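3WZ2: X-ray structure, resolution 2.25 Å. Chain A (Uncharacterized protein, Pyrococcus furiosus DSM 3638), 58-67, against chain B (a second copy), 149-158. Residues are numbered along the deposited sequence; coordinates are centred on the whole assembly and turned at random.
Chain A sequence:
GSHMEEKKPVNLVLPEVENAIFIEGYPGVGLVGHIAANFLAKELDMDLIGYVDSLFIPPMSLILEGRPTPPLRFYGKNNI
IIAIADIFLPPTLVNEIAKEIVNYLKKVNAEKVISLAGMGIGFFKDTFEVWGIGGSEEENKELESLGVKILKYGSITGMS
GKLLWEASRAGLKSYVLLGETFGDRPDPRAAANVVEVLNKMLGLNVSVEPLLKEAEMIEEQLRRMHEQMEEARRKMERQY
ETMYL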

# COMPACT_ATOMS: atom_id res chain seq x y z
N PRO A 58 -3.33 16.39 3.63
CA PRO A 58 -2.51 16.91 2.54
C PRO A 58 -2.11 18.38 2.76
O PRO A 58 -2.82 19.11 3.44
CB PRO A 58 -3.36 16.72 1.28
CG PRO A 58 -4.72 16.29 1.75
CD PRO A 58 -4.64 15.89 3.19
N PRO A 59 -0.94 18.77 2.24
CA PRO A 59 -0.34 20.08 2.49
C PRO A 59 -1.15 21.22 1.88
O PRO A 59 -1.42 21.20 0.69
CB PRO A 59 1.03 19.99 1.81
CG PRO A 59 0.91 18.89 0.80
CD PRO A 59 -0.13 17.95 1.33
N MET A 60 -1.53 22.18 2.71
CA MET A 60 -2.30 23.35 2.29
C MET A 60 -2.44 24.32 3.46
O MET A 60 -2.41 23.90 4.61
CB MET A 60 -3.68 22.98 1.78
CG MET A 60 -4.61 22.51 2.86
SD MET A 60 -6.15 21.95 2.11
CE MET A 60 -5.57 20.42 1.40
N SER A 61 -2.62 25.60 3.14
CA SER A 61 -3.29 26.53 3.99
C SER A 61 -4.52 27.08 3.29
O SER A 61 -4.48 27.37 2.11
CB SER A 61 -2.36 27.69 4.34
OG SER A 61 -1.29 27.27 5.13
N LEU A 62 -5.59 27.25 4.05
CA LEU A 62 -6.72 28.04 3.62
C LEU A 62 -6.51 29.46 4.13
O LEU A 62 -6.11 29.66 5.27
CB LEU A 62 -7.99 27.44 4.19
CG LEU A 62 -8.24 25.98 3.75
CD1 LEU A 62 -9.46 25.44 4.44
CD2 LEU A 62 -8.38 25.86 2.24
N ILE A 63 -6.77 30.45 3.28
CA ILE A 63 -6.68 31.84 3.72
C ILE A 63 -8.10 32.33 4.00
O ILE A 63 -8.95 32.27 3.12
CB ILE A 63 -6.06 32.76 2.66
CG1 ILE A 63 -4.76 32.16 2.11
CG2 ILE A 63 -5.82 34.13 3.26
CD1 ILE A 63 -3.74 31.83 3.16
N LEU A 64 -8.31 32.81 5.21
CA LEU A 64 -9.61 33.28 5.66
C LEU A 64 -9.37 34.63 6.33
O LEU A 64 -8.63 34.70 7.30
CB LEU A 64 -10.22 32.29 6.67
CG LEU A 64 -10.66 30.88 6.19
CD1 LEU A 64 -11.25 30.00 7.29
CD2 LEU A 64 -11.65 30.99 5.04
N GLU A 65 -9.96 35.69 5.78
CA GLU A 65 -9.78 37.04 6.31
C GLU A 65 -8.31 37.41 6.42
O GLU A 65 -7.88 38.00 7.41
CB GLU A 65 -10.46 37.18 7.68
CG GLU A 65 -11.91 36.71 7.68
CD GLU A 65 -12.71 37.21 8.89
OE1 GLU A 65 -13.15 36.32 9.65
OE2 GLU A 65 -12.88 38.45 9.10
N GLY A 66 -7.52 37.05 5.41
CA GLY A 66 -6.08 37.38 5.42
C GLY A 66 -5.27 36.69 6.50
O GLY A 66 -4.21 37.17 6.85
N ARG A 67 -5.71 35.51 6.94
CA ARG A 67 -4.94 34.68 7.87
C ARG A 67 -4.84 33.27 7.31
O ARG A 67 -5.83 32.67 6.91
CB ARG A 67 -5.62 34.66 9.22
CG ARG A 67 -5.53 36.01 9.93
CD ARG A 67 -6.03 35.93 11.38
NE ARG A 67 -7.17 36.86 11.59
CZ ARG A 67 -8.44 36.59 11.24
NH1 ARG A 67 -8.76 35.42 10.68
NH2 ARG A 67 -9.40 37.48 11.46
N LYS B 149 -0.68 43.66 -2.35
CA LYS B 149 -2.02 43.37 -1.89
C LYS B 149 -2.03 42.06 -1.12
O LYS B 149 -1.49 41.07 -1.61
CB LYS B 149 -2.98 43.16 -3.07
CG LYS B 149 -3.21 44.37 -3.93
CD LYS B 149 -4.65 44.88 -3.91
CE LYS B 149 -4.75 46.19 -4.71
NZ LYS B 149 -4.50 47.37 -3.83
N ILE B 150 -2.80 42.04 -0.03
CA ILE B 150 -2.97 40.86 0.79
C ILE B 150 -4.11 40.02 0.29
O ILE B 150 -5.20 40.50 0.13
CB ILE B 150 -3.25 41.25 2.25
CG1 ILE B 150 -2.09 42.09 2.79
CG2 ILE B 150 -3.49 40.04 3.13
CD1 ILE B 150 -0.71 41.49 2.66
N LEU B 151 -3.84 38.76 0.01
CA LEU B 151 -4.89 37.83 -0.28
C LEU B 151 -5.80 37.64 0.93
O LEU B 151 -5.32 37.31 2.02
CB LEU B 151 -4.27 36.49 -0.68
CG LEU B 151 -5.24 35.42 -1.21
CD1 LEU B 151 -5.97 35.89 -2.46
CD2 LEU B 151 -4.47 34.12 -1.49
N LYS B 152 -7.09 37.82 0.75
CA LYS B 152 -8.04 37.76 1.85
C LYS B 152 -8.64 36.37 2.00
O LYS B 152 -8.77 35.87 3.12
CB LYS B 152 -9.15 38.80 1.67
CG LYS B 152 -8.65 40.23 1.80
CD LYS B 152 -7.94 40.49 3.13
CE LYS B 152 -7.91 41.99 3.43
NZ LYS B 152 -6.62 42.36 4.05
N TYR B 153 -8.96 35.75 0.88
CA TYR B 153 -9.64 34.46 0.83
C TYR B 153 -9.02 33.68 -0.29
O TYR B 153 -8.79 34.22 -1.36
CB TYR B 153 -11.15 34.60 0.58
CG TYR B 153 -11.90 35.17 1.77
CD1 TYR B 153 -12.27 34.37 2.85
CD2 TYR B 153 -12.23 36.55 1.83
CE1 TYR B 153 -12.93 34.89 3.96
CE2 TYR B 153 -12.90 37.08 2.93
CZ TYR B 153 -13.25 36.24 3.99
OH TYR B 153 -13.92 36.76 5.08
N GLY B 154 -8.71 32.42 -0.03
CA GLY B 154 -8.41 31.47 -1.08
C GLY B 154 -7.66 30.29 -0.46
O GLY B 154 -7.60 30.16 0.74
N SER B 155 -7.05 29.47 -1.29
CA SER B 155 -6.25 28.40 -0.79
C SER B 155 -4.92 28.32 -1.46
O SER B 155 -4.79 28.69 -2.62
CB SER B 155 -6.98 27.10 -0.92
OG SER B 155 -7.23 26.84 -2.23
N ILE B 156 -3.92 27.89 -0.70
CA ILE B 156 -2.57 27.69 -1.20
C ILE B 156 -2.16 26.25 -0.90
O ILE B 156 -1.93 25.89 0.26
CB ILE B 156 -1.57 28.65 -0.55
CG1 ILE B 156 -2.06 30.10 -0.68
CG2 ILE B 156 -0.22 28.49 -1.20
CD1 ILE B 156 -1.16 31.11 0.03
N THR B 157 -2.13 25.42 -1.94
CA THR B 157 -1.85 23.97 -1.80
C THR B 157 -0.37 23.69 -2.03
O THR B 157 0.37 24.54 -2.53
CB THR B 157 -2.61 23.14 -2.83
OG1 THR B 157 -2.29 23.63 -4.14
CG2 THR B 157 -4.12 23.27 -2.60
N GLY B 158 0.08 22.55 -1.54
CA GLY B 158 1.45 22.16 -1.72
C GLY B 158 2.40 22.73 -0.69
O GLY B 158 1.99 23.24 0.38

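Two strands from two copies of the protein, 60-64 of chain A and 154-157 of chain B, pair antiparallel, so the contact is first of all a backbone one. S61(A) and I156(B) form a hydrogen-bonded pair: S61(A) N to I156(B) O is 3.0 Å, and I156(B) N to S61(A) O is 2.9 Å and nearly straight. I63(A) and G154(B) form the next such pair, with I63(A) N to G154(B) O at 2.7 Å and G154(B) N to I63(A) O at 3.2 Å. Beyond the strand, G158(B) N reaches P59(A) O at 3.0 Å. P59(A) has no amide hydrogen to give, but its carbonyl still accepts.

I63(A) is the main side chain of the contact and is buried. With both chi angles m, I63(A) has its CD1 4.1 Å from I156(B) CD1. I156(B), with chi1 m and chi2 t, extends its CD1 to this meeting. With chi1 t and chi2 p, L151(B) has its CD2 4.1 Å from I63(A) CG1. I63(A) CG2 packs 3.4 Å from L151(B) O. I63(A) thus touches L151(B) with both branches, while its CD1 goes on to I156(B). S61(A) shares this face of the sheet; its chi1 is m, and its OG is hydrogen-bonded elsewhere in the structure.

The other face carries M60(A), L62(A), S155(B) and T157(B), and is less enclosed. M60(A) is p, t, p, and its end leads away from the chain B stretch. L62(A) is m, t; its end comes nearer, placing L62(A) CD2 3.7 Å from S155(B) CB. S155(B) and T157(B) are both p and exposed, as their small polar side chains allow.

Y153(B) has its CA-to-CB bond directed away overall, but chi1 of -71° and chi2 of -81° bring the ring back to chain A. E65(A) N lies over one face of the ring. L64(A), m, t, sets its CD2 4.1 Å from Y153(B) CD1. The hydroxyl end reaches E65(A), with Y153(B) OH 3.3 Å from E65(A) CG.

L64(A) to R67(A) forms a type I' turn, which presents G66(A) N to K152(B) O at 2.9 Å, a hydrogen bond. G66(A) has phi 66°, which favours glycine. It is also buried: an ideal CB on G66(A) would lie 3.6 Å from both I150(B) CG2 and K152(B) CD. The backbone angles of G154(B) and G158(B) also call for glycine, because a CB would jam against the preceding carbonyl.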